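Local structure of DNA translocase coupling protein (Clostridium perfringens, 6O1W) at residues 11-21 with 56-67. The protein probably binds DNA and ATP and is thought to drive DNA translocation during plasmid conjugation, as an FtsK/SpoIIIE-type coupling protein. Numbering follows the deposited sequence.
Sequences EYRLAFEQLNF and WKSYIPQLQTSL
Phe21 pushes its ring edge between two aromatic side chains of the segment 56-67. Its CE2 stands over the centre of the six-membered ring of Trp56, 3.6 Å above the plane, in a T-shaped pair with planes at 89°. On the Tyr59 side CE1 lies over the ring face, 3.5 Å from Tyr59 CD1, in a more tilted edge-to-face pair. A Schellman motif, with Asn20 at positive phi, closes the helix just before Phe21, whose ring is aimed by a CG anti to the backbone N (chi1 -166°).

Apolar packing continues between helix segments 11-18 and 60-67, whose N-to-C directions differ by 137°. Leu67 CD2 crosses to Tyr12 CD1 at 3.4 Å and also touches Ala15 CB; the small alanine lets the backbones come close, with its CA 5.9 Å from that of Ser66. The branched end of Leu63 lets CD2 reach both the Phe16 ring edge and Leu19 CD1. Gln62 serves twice, its aliphatic CG 3.5 Å from Leu19 CD2 and its NE2 giving a nearly straight bond to Ser66 OG.

No direct hydrogen bond joins the segments; water does. One water donates to Glu11 OE2 and Leu67 O. Another donates to Ala15 O and Gln18 OE1 and accepts from Ser66 OG. Two more link Tyr59 OH to Leu19 O and Asn20 O.

Behind the contact, away from the ATP site, Phe47 of the four-stranded antiparallel sheet packs against Tyr12, Phe16 and Trp56. The chemistry thus divides into an apolar, largely aromatic centre and a margin where water bridges the polar groups.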
ATOM      1  N   GLU A  11      -4.687  16.263  32.976  1.00 41.75           N
ATOM      2  CA  GLU A  11      -5.613  15.228  32.536  1.00 41.30           C
ATOM      3  C   GLU A  11      -5.123  13.849  32.967  1.00 40.66           C
ATOM      4  O   GLU A  11      -5.918  13.085  33.479  1.00 37.64           O
ATOM      5  CB  GLU A  11      -5.815  15.300  31.013  1.00 43.38           C
ATOM      6  CG  GLU A  11      -6.869  14.340  30.463  1.00 59.46           C
ATOM      7  CD  GLU A  11      -6.612  13.720  29.096  1.00 85.51           C
ATOM      8  OE1 GLU A  11      -5.751  14.235  28.345  1.00 79.39           O
ATOM      9  OE2 GLU A  11      -7.288  12.716  28.775  1.00 79.74           O
ATOM     10  N   TYR A  12      -3.821  13.534  32.782  1.00 37.30           N
ATOM     11  CA  TYR A  12      -3.281  12.223  33.181  1.00 36.21           C
ATOM     12  C   TYR A  12      -3.317  12.052  34.675  1.00 37.54           C
ATOM     13  O   TYR A  12      -3.759  11.007  35.157  1.00 36.71           O
ATOM     14  CB  TYR A  12      -1.849  12.019  32.671  1.00 37.32           C
ATOM     15  CG  TYR A  12      -1.748  11.804  31.181  1.00 40.10           C
ATOM     16  CD1 TYR A  12      -2.853  11.406  30.435  1.00 41.71           C
ATOM     17  CD2 TYR A  12      -0.549  12.001  30.512  1.00 41.79           C
ATOM     18  CE1 TYR A  12      -2.768  11.218  29.060  1.00 42.36           C
ATOM     19  CE2 TYR A  12      -0.446  11.794  29.144  1.00 43.34           C
ATOM     20  CZ  TYR A  12      -1.555  11.398  28.421  1.00 48.76           C
ATOM     21  OH  TYR A  12      -1.434  11.227  27.068  1.00 48.96           O
ATOM     22  N   ARG A  13      -2.911  13.106  35.410  1.00 32.96           N
ATOM     23  CA  ARG A  13      -2.871  13.085  36.864  1.00 33.29           C
ATOM     24  C   ARG A  13      -4.244  12.721  37.442  1.00 37.91           C
ATOM     25  O   ARG A  13      -4.346  11.760  38.210  1.00 38.10           O
ATOM     26  CB  ARG A  13      -2.291  14.401  37.428  1.00 31.19           C
ATOM     27  CG  ARG A  13      -2.358  14.487  38.958  1.00 45.50           C
ATOM     28  CD  ARG A  13      -1.492  15.590  39.558  1.00 48.80           C
ATOM     29  NE  ARG A  13      -0.969  15.142  40.848  1.00 61.60           N
ATOM     30  CZ  ARG A  13       0.069  15.672  41.485  1.00 73.60           C
ATOM     31  NH1 ARG A  13       0.726  16.694  40.961  1.00 50.03           N
ATOM     32  NH2 ARG A  13       0.464  15.174  42.650  1.00 72.06           N
ATOM     33  N   LEU A  14      -5.291  13.435  37.003  1.00 33.46           N
ATOM     34  CA  LEU A  14      -6.671  13.211  37.415  1.00 33.95           C
ATOM     35  C   LEU A  14      -7.132  11.778  37.092  1.00 33.77           C
ATOM     36  O   LEU A  14      -7.734  11.119  37.944  1.00 32.60           O
ATOM     37  CB  LEU A  14      -7.599  14.243  36.740  1.00 35.30           C
ATOM     38  CG  LEU A  14      -9.109  14.125  37.042  1.00 41.47           C
ATOM     39  CD1 LEU A  14      -9.408  14.385  38.506  1.00 41.64           C
ATOM     40  CD2 LEU A  14      -9.915  15.028  36.136  1.00 43.59           C
ATOM     41  N   ALA A  15      -6.814  11.296  35.896  1.00 28.77           N
ATOM     42  CA  ALA A  15      -7.186   9.952  35.468  1.00 27.97           C
ATOM     43  C   ALA A  15      -6.551   8.902  36.385  1.00 32.70           C
ATOM     44  O   ALA A  15      -7.249   8.011  36.862  1.00 31.70           O
ATOM     45  CB  ALA A  15      -6.781   9.730  34.005  1.00 27.62           C
ATOM     46  N   PHE A  16      -5.238   9.043  36.687  1.00 29.97           N
ATOM     47  CA  PHE A  16      -4.533   8.070  37.528  1.00 28.45           C
ATOM     48  C   PHE A  16      -5.014   8.067  38.991  1.00 32.25           C
ATOM     49  O   PHE A  16      -5.163   7.006  39.597  1.00 30.27           O
ATOM     50  CB  PHE A  16      -3.029   8.298  37.424  1.00 29.71           C
ATOM     51  CG  PHE A  16      -2.419   7.954  36.096  1.00 31.03           C
ATOM     52  CD1 PHE A  16      -2.696   6.736  35.476  1.00 33.35           C
ATOM     53  CD2 PHE A  16      -1.508   8.806  35.492  1.00 32.61           C
ATOM     54  CE1 PHE A  16      -2.128   6.417  34.237  1.00 33.81           C
ATOM     55  CE2 PHE A  16      -0.915   8.465  34.267  1.00 35.62           C
ATOM     56  CZ  PHE A  16      -1.215   7.267  33.659  1.00 33.11           C
ATOM     57  N   GLU A  17      -5.272   9.259  39.541  1.00 31.34           N
ATOM     58  CA  GLU A  17      -5.772   9.454  40.903  1.00 32.78           C
ATOM     59  C   GLU A  17      -7.185   8.863  41.086  1.00 35.36           C
ATOM     60  O   GLU A  17      -7.438   8.221  42.105  1.00 34.36           O
ATOM     61  CB  GLU A  17      -5.757  10.947  41.240  1.00 35.00           C
ATOM     62  CG  GLU A  17      -4.385  11.414  41.688  1.00 51.61           C
ATOM     63  CD  GLU A  17      -4.223  12.907  41.891  1.00 76.08           C
ATOM     64  OE1 GLU A  17      -5.234  13.642  41.806  1.00 63.63           O
ATOM     65  OE2 GLU A  17      -3.073  13.343  42.138  1.00 70.62           O
ATOM     66  N   GLN A  18      -8.086   9.029  40.087  1.00 33.03           N
ATOM     67  CA  GLN A  18      -9.449   8.424  40.106  1.00 33.51           C
ATOM     68  C   GLN A  18      -9.335   6.862  40.218  1.00 36.64           C
ATOM     69  O   GLN A  18     -10.202   6.213  40.798  1.00 35.65           O
ATOM     70  CB  GLN A  18     -10.196   8.752  38.795  1.00 34.81           C
ATOM     71  CG  GLN A  18     -10.884  10.102  38.788  1.00 42.54           C
ATOM     72  CD  GLN A  18     -11.422  10.498  37.435  1.00 43.86           C
ATOM     73  OE1 GLN A  18     -11.042   9.982  36.366  1.00 38.05           O
ATOM     74  NE2 GLN A  18     -12.319  11.440  37.459  1.00 34.76           N
ATOM     75  N   LEU A  19      -8.240   6.284  39.678  1.00 32.26           N
ATOM     76  CA  LEU A  19      -7.990   4.836  39.729  1.00 31.25           C
ATOM     77  C   LEU A  19      -7.142   4.417  40.921  1.00 37.60           C
ATOM     78  O   LEU A  19      -6.948   3.222  41.139  1.00 37.46           O
ATOM     79  CB  LEU A  19      -7.283   4.398  38.430  1.00 30.41           C
ATOM     80  CG  LEU A  19      -8.030   4.637  37.116  1.00 33.67           C
ATOM     81  CD1 LEU A  19      -7.167   4.271  35.914  1.00 32.84           C
ATOM     82  CD2 LEU A  19      -9.370   3.955  37.113  1.00 31.66           C
ATOM     83  N   ASN A  20      -6.602   5.388  41.679  1.00 36.64           N
ATOM     84  CA  ASN A  20      -5.590   5.163  42.731  1.00 37.48           C
ATOM     85  C   ASN A  20      -4.467   4.294  42.125  1.00 39.71           C
ATOM     86  O   ASN A  20      -4.053   3.279  42.691  1.00 39.32           O
ATOM     87  CB  ASN A  20      -6.164   4.570  44.044  1.00 45.72           C
ATOM     88  CG  ASN A  20      -5.158   4.607  45.185  1.00 75.95           C
ATOM     89  OD1 ASN A  20      -4.829   3.580  45.792  1.00 72.31           O
ATOM     90  ND2 ASN A  20      -4.615   5.785  45.478  1.00 65.33           N
ATOM     91  N   PHE A  21      -4.054   4.659  40.900  1.00 34.20           N
ATOM     92  CA  PHE A  21      -3.033   3.939  40.168  1.00 32.77           C
ATOM     93  C   PHE A  21      -1.673   4.506  40.580  1.00 38.46           C
ATOM     94  O   PHE A  21      -1.097   5.328  39.877  1.00 37.22           O
ATOM     95  CB  PHE A  21      -3.309   4.050  38.667  1.00 32.94           C
ATOM     96  CG  PHE A  21      -2.540   3.105  37.789  1.00 32.34           C
ATOM     97  CD1 PHE A  21      -2.814   1.741  37.796  1.00 34.27           C
ATOM     98  CD2 PHE A  21      -1.600   3.583  36.884  1.00 32.25           C
ATOM     99  CE1 PHE A  21      -2.146   0.869  36.925  1.00 32.60           C
ATOM    100  CE2 PHE A  21      -0.903   2.703  36.053  1.00 33.31           C
ATOM    101  CZ  PHE A  21      -1.199   1.353  36.068  1.00 30.00           C
ATOM    102  N   TRP A  56       0.210  -2.600  34.658  1.00 29.98           N
ATOM    103  CA  TRP A  56      -0.197  -1.706  33.564  1.00 29.54           C
ATOM    104  C   TRP A  56      -1.008  -2.517  32.546  1.00 32.36           C
ATOM    105  O   TRP A  56      -2.014  -2.021  32.029  1.00 30.20           O
ATOM    106  CB  TRP A  56       1.031  -1.099  32.825  1.00 28.37           C
ATOM    107  CG  TRP A  56       1.705   0.041  33.540  1.00 30.25           C
ATOM    108  CD1 TRP A  56       2.651  -0.046  34.517  1.00 33.08           C
ATOM    109  CD2 TRP A  56       1.510   1.444  33.293  1.00 30.40           C
ATOM    110  NE1 TRP A  56       3.081   1.214  34.878  1.00 32.50           N
ATOM    111  CE2 TRP A  56       2.380   2.148  34.164  1.00 34.18           C
ATOM    112  CE3 TRP A  56       0.633   2.179  32.469  1.00 31.57           C
ATOM    113  CZ2 TRP A  56       2.438   3.547  34.195  1.00 32.99           C
ATOM    114  CZ3 TRP A  56       0.672   3.564  32.518  1.00 33.00           C
ATOM    115  CH2 TRP A  56       1.566   4.237  33.375  1.00 33.49           C
ATOM    116  N   LYS A  57      -0.560  -3.764  32.247  1.00 28.62           N
ATOM    117  CA  LYS A  57      -1.239  -4.608  31.257  1.00 29.48           C
ATOM    118  C   LYS A  57      -2.635  -5.009  31.712  1.00 34.64           C
ATOM    119  O   LYS A  57      -3.565  -4.988  30.908  1.00 33.12           O
ATOM    120  CB  LYS A  57      -0.371  -5.802  30.853  1.00 32.85           C
ATOM    121  CG  LYS A  57       0.779  -5.332  29.937  1.00 44.27           C
ATOM    122  CD  LYS A  57       1.664  -6.451  29.417  1.00 50.36           C
ATOM    123  CE  LYS A  57       2.715  -5.875  28.502  1.00 62.14           C
ATOM    124  NZ  LYS A  57       3.474  -6.921  27.778  1.00 76.61           N
ATOM    125  N   SER A  58      -2.802  -5.267  33.019  1.00 32.38           N
ATOM    126  CA  SER A  58      -4.111  -5.572  33.600  1.00 33.60           C
ATOM    127  C   SER A  58      -5.044  -4.352  33.513  1.00 36.06           C
ATOM    128  O   SER A  58      -6.274  -4.494  33.439  1.00 34.64           O
ATOM    129  CB  SER A  58      -3.948  -5.977  35.056  1.00 37.43           C
ATOM    130  OG  SER A  58      -3.436  -7.296  35.069  1.00 48.67           O
ATOM    131  N   TYR A  59      -4.442  -3.150  33.521  1.00 29.44           N
ATOM    132  CA  TYR A  59      -5.214  -1.928  33.475  1.00 27.96           C
ATOM    133  C   TYR A  59      -5.507  -1.437  32.092  1.00 31.83           C
ATOM    134  O   TYR A  59      -6.158  -0.417  32.010  1.00 34.07           O
ATOM    135  CB  TYR A  59      -4.530  -0.842  34.303  1.00 27.12           C
ATOM    136  CG  TYR A  59      -5.002  -0.824  35.736  1.00 26.69           C
ATOM    137  CD1 TYR A  59      -4.503  -1.732  36.668  1.00 27.42           C
ATOM    138  CD2 TYR A  59      -5.945   0.104  36.166  1.00 27.58           C
ATOM    139  CE1 TYR A  59      -4.888  -1.679  38.004  1.00 27.41           C
ATOM    140  CE2 TYR A  59      -6.395   0.119  37.490  1.00 28.45           C
ATOM    141  CZ  TYR A  59      -5.857  -0.770  38.406  1.00 33.30           C
ATOM    142  OH  TYR A  59      -6.257  -0.713  39.717  1.00 32.51           O
ATOM    143  N   ILE A  60      -5.061  -2.128  31.008  1.00 28.28           N
ATOM    144  CA  ILE A  60      -5.276  -1.668  29.612  1.00 28.58           C
ATOM    145  C   ILE A  60      -6.771  -1.335  29.318  1.00 32.82           C
ATOM    146  O   ILE A  60      -7.045  -0.218  28.856  1.00 31.24           O
ATOM    147  CB  ILE A  60      -4.658  -2.615  28.537  1.00 31.28           C
ATOM    148  CG1 ILE A  60      -3.144  -2.346  28.413  1.00 32.23           C
ATOM    149  CG2 ILE A  60      -5.348  -2.476  27.150  1.00 29.39           C
ATOM    150  CD1 ILE A  60      -2.362  -3.425  27.540  1.00 34.47           C
ATOM    151  N   PRO A  61      -7.747  -2.248  29.552  1.00 29.80           N
ATOM    152  CA  PRO A  61      -9.135  -1.874  29.289  1.00 29.60           C
ATOM    153  C   PRO A  61      -9.501  -0.563  29.980  1.00 30.21           C
ATOM    154  O   PRO A  61     -10.049   0.283  29.306  1.00 29.09           O
ATOM    155  CB  PRO A  61      -9.930  -3.064  29.843  1.00 31.81           C
ATOM    156  CG  PRO A  61      -9.004  -4.204  29.669  1.00 35.89           C
ATOM    157  CD  PRO A  61      -7.674  -3.634  30.062  1.00 31.90           C
ATOM    158  N   GLN A  62      -9.120  -0.356  31.263  1.00 26.31           N
ATOM    159  CA  GLN A  62      -9.483   0.868  32.003  1.00 26.29           C
ATOM    160  C   GLN A  62      -8.764   2.150  31.537  1.00 29.39           C
ATOM    161  O   GLN A  62      -9.398   3.206  31.458  1.00 28.57           O
ATOM    162  CB  GLN A  62      -9.328   0.695  33.517  1.00 27.10           C
ATOM    163  CG  GLN A  62      -9.834   1.936  34.276  1.00 25.18           C
ATOM    164  CD  GLN A  62     -11.327   2.096  34.143  1.00 33.63           C
ATOM    165  OE1 GLN A  62     -12.097   1.180  34.431  1.00 24.42           O
ATOM    166  NE2 GLN A  62     -11.772   3.250  33.691  1.00 24.52           N
ATOM    167  N   LEU A  63      -7.475   2.052  31.220  1.00 25.29           N
ATOM    168  CA  LEU A  63      -6.668   3.174  30.721  1.00 26.35           C
ATOM    169  C   LEU A  63      -7.163   3.649  29.369  1.00 31.92           C
ATOM    170  O   LEU A  63      -7.128   4.844  29.100  1.00 31.46           O
ATOM    171  CB  LEU A  63      -5.186   2.785  30.618  1.00 26.41           C
ATOM    172  CG  LEU A  63      -4.546   2.442  31.960  1.00 31.78           C
ATOM    173  CD1 LEU A  63      -3.174   1.865  31.761  1.00 32.18           C
ATOM    174  CD2 LEU A  63      -4.522   3.666  32.902  1.00 36.66           C
ATOM    175  N   GLN A  64      -7.631   2.719  28.519  1.00 27.18           N
ATOM    176  CA  GLN A  64      -8.200   3.103  27.232  1.00 26.44           C
ATOM    177  C   GLN A  64      -9.397   4.016  27.464  1.00 30.05           C
ATOM    178  O   GLN A  64      -9.486   5.043  26.829  1.00 30.34           O
ATOM    179  CB  GLN A  64      -8.663   1.884  26.439  1.00 26.36           C
ATOM    180  CG  GLN A  64      -7.527   1.114  25.808  1.00 31.27           C
ATOM    181  CD  GLN A  64      -8.026   0.046  24.860  1.00 38.38           C
ATOM    182  OE1 GLN A  64      -9.153  -0.481  24.963  1.00 38.12           O
ATOM    183  NE2 GLN A  64      -7.198  -0.295  23.918  1.00 29.09           N
ATOM    184  N   THR A  65     -10.293   3.648  28.368  1.00 26.81           N
ATOM    185  CA  THR A  65     -11.480   4.434  28.700  1.00 27.37           C
ATOM    186  C   THR A  65     -11.154   5.773  29.424  1.00 31.86           C
ATOM    187  O   THR A  65     -11.687   6.817  29.055  1.00 31.54           O
ATOM    188  CB  THR A  65     -12.440   3.561  29.492  1.00 31.76           C
ATOM    189  OG1 THR A  65     -12.807   2.480  28.645  1.00 38.80           O
ATOM    190  CG2 THR A  65     -13.689   4.303  29.917  1.00 27.88           C
ATOM    191  N   SER A  66     -10.329   5.722  30.454  1.00 27.84           N
ATOM    192  CA  SER A  66      -9.964   6.907  31.236  1.00 28.27           C
ATOM    193  C   SER A  66      -9.227   7.917  30.350  1.00 34.76           C
ATOM    194  O   SER A  66      -9.597   9.077  30.337  1.00 34.16           O
ATOM    195  CB  SER A  66      -9.086   6.513  32.425  1.00 28.41           C
ATOM    196  OG  SER A  66      -9.837   5.730  33.336  1.00 34.79           O
ATOM    197  N   LEU A  67      -8.239   7.463  29.568  1.00 32.49           N
ATOM    198  CA  LEU A  67      -7.459   8.365  28.704  1.00 31.56           C
ATOM    199  C   LEU A  67      -8.067   8.577  27.316  1.00 38.14           C
ATOM    200  O   LEU A  67      -7.575   9.427  26.578  1.00 39.57           O
ATOM    201  CB  LEU A  67      -5.987   7.903  28.605  1.00 30.69           C
ATOM    202  CG  LEU A  67      -5.237   7.637  29.944  1.00 34.77           C
ATOM    203  CD1 LEU A  67      -3.853   7.095  29.702  1.00 34.65           C
ATOM    204  CD2 LEU A  67      -5.146   8.878  30.787  1.00 34.69           C
TER
HETATM  205  O   HOH W   1      -5.993  11.642  26.633  1.00 52.71           O
HETATM  206  O   HOH W   2      -9.613   7.488  35.423  1.00 27.75           O
HETATM  207  O   HOH W   3      -8.246   1.082  40.171  1.00 38.14           O
HETATM  208  O   HOH W   4      -5.284   0.723  42.143  1.00 45.52           O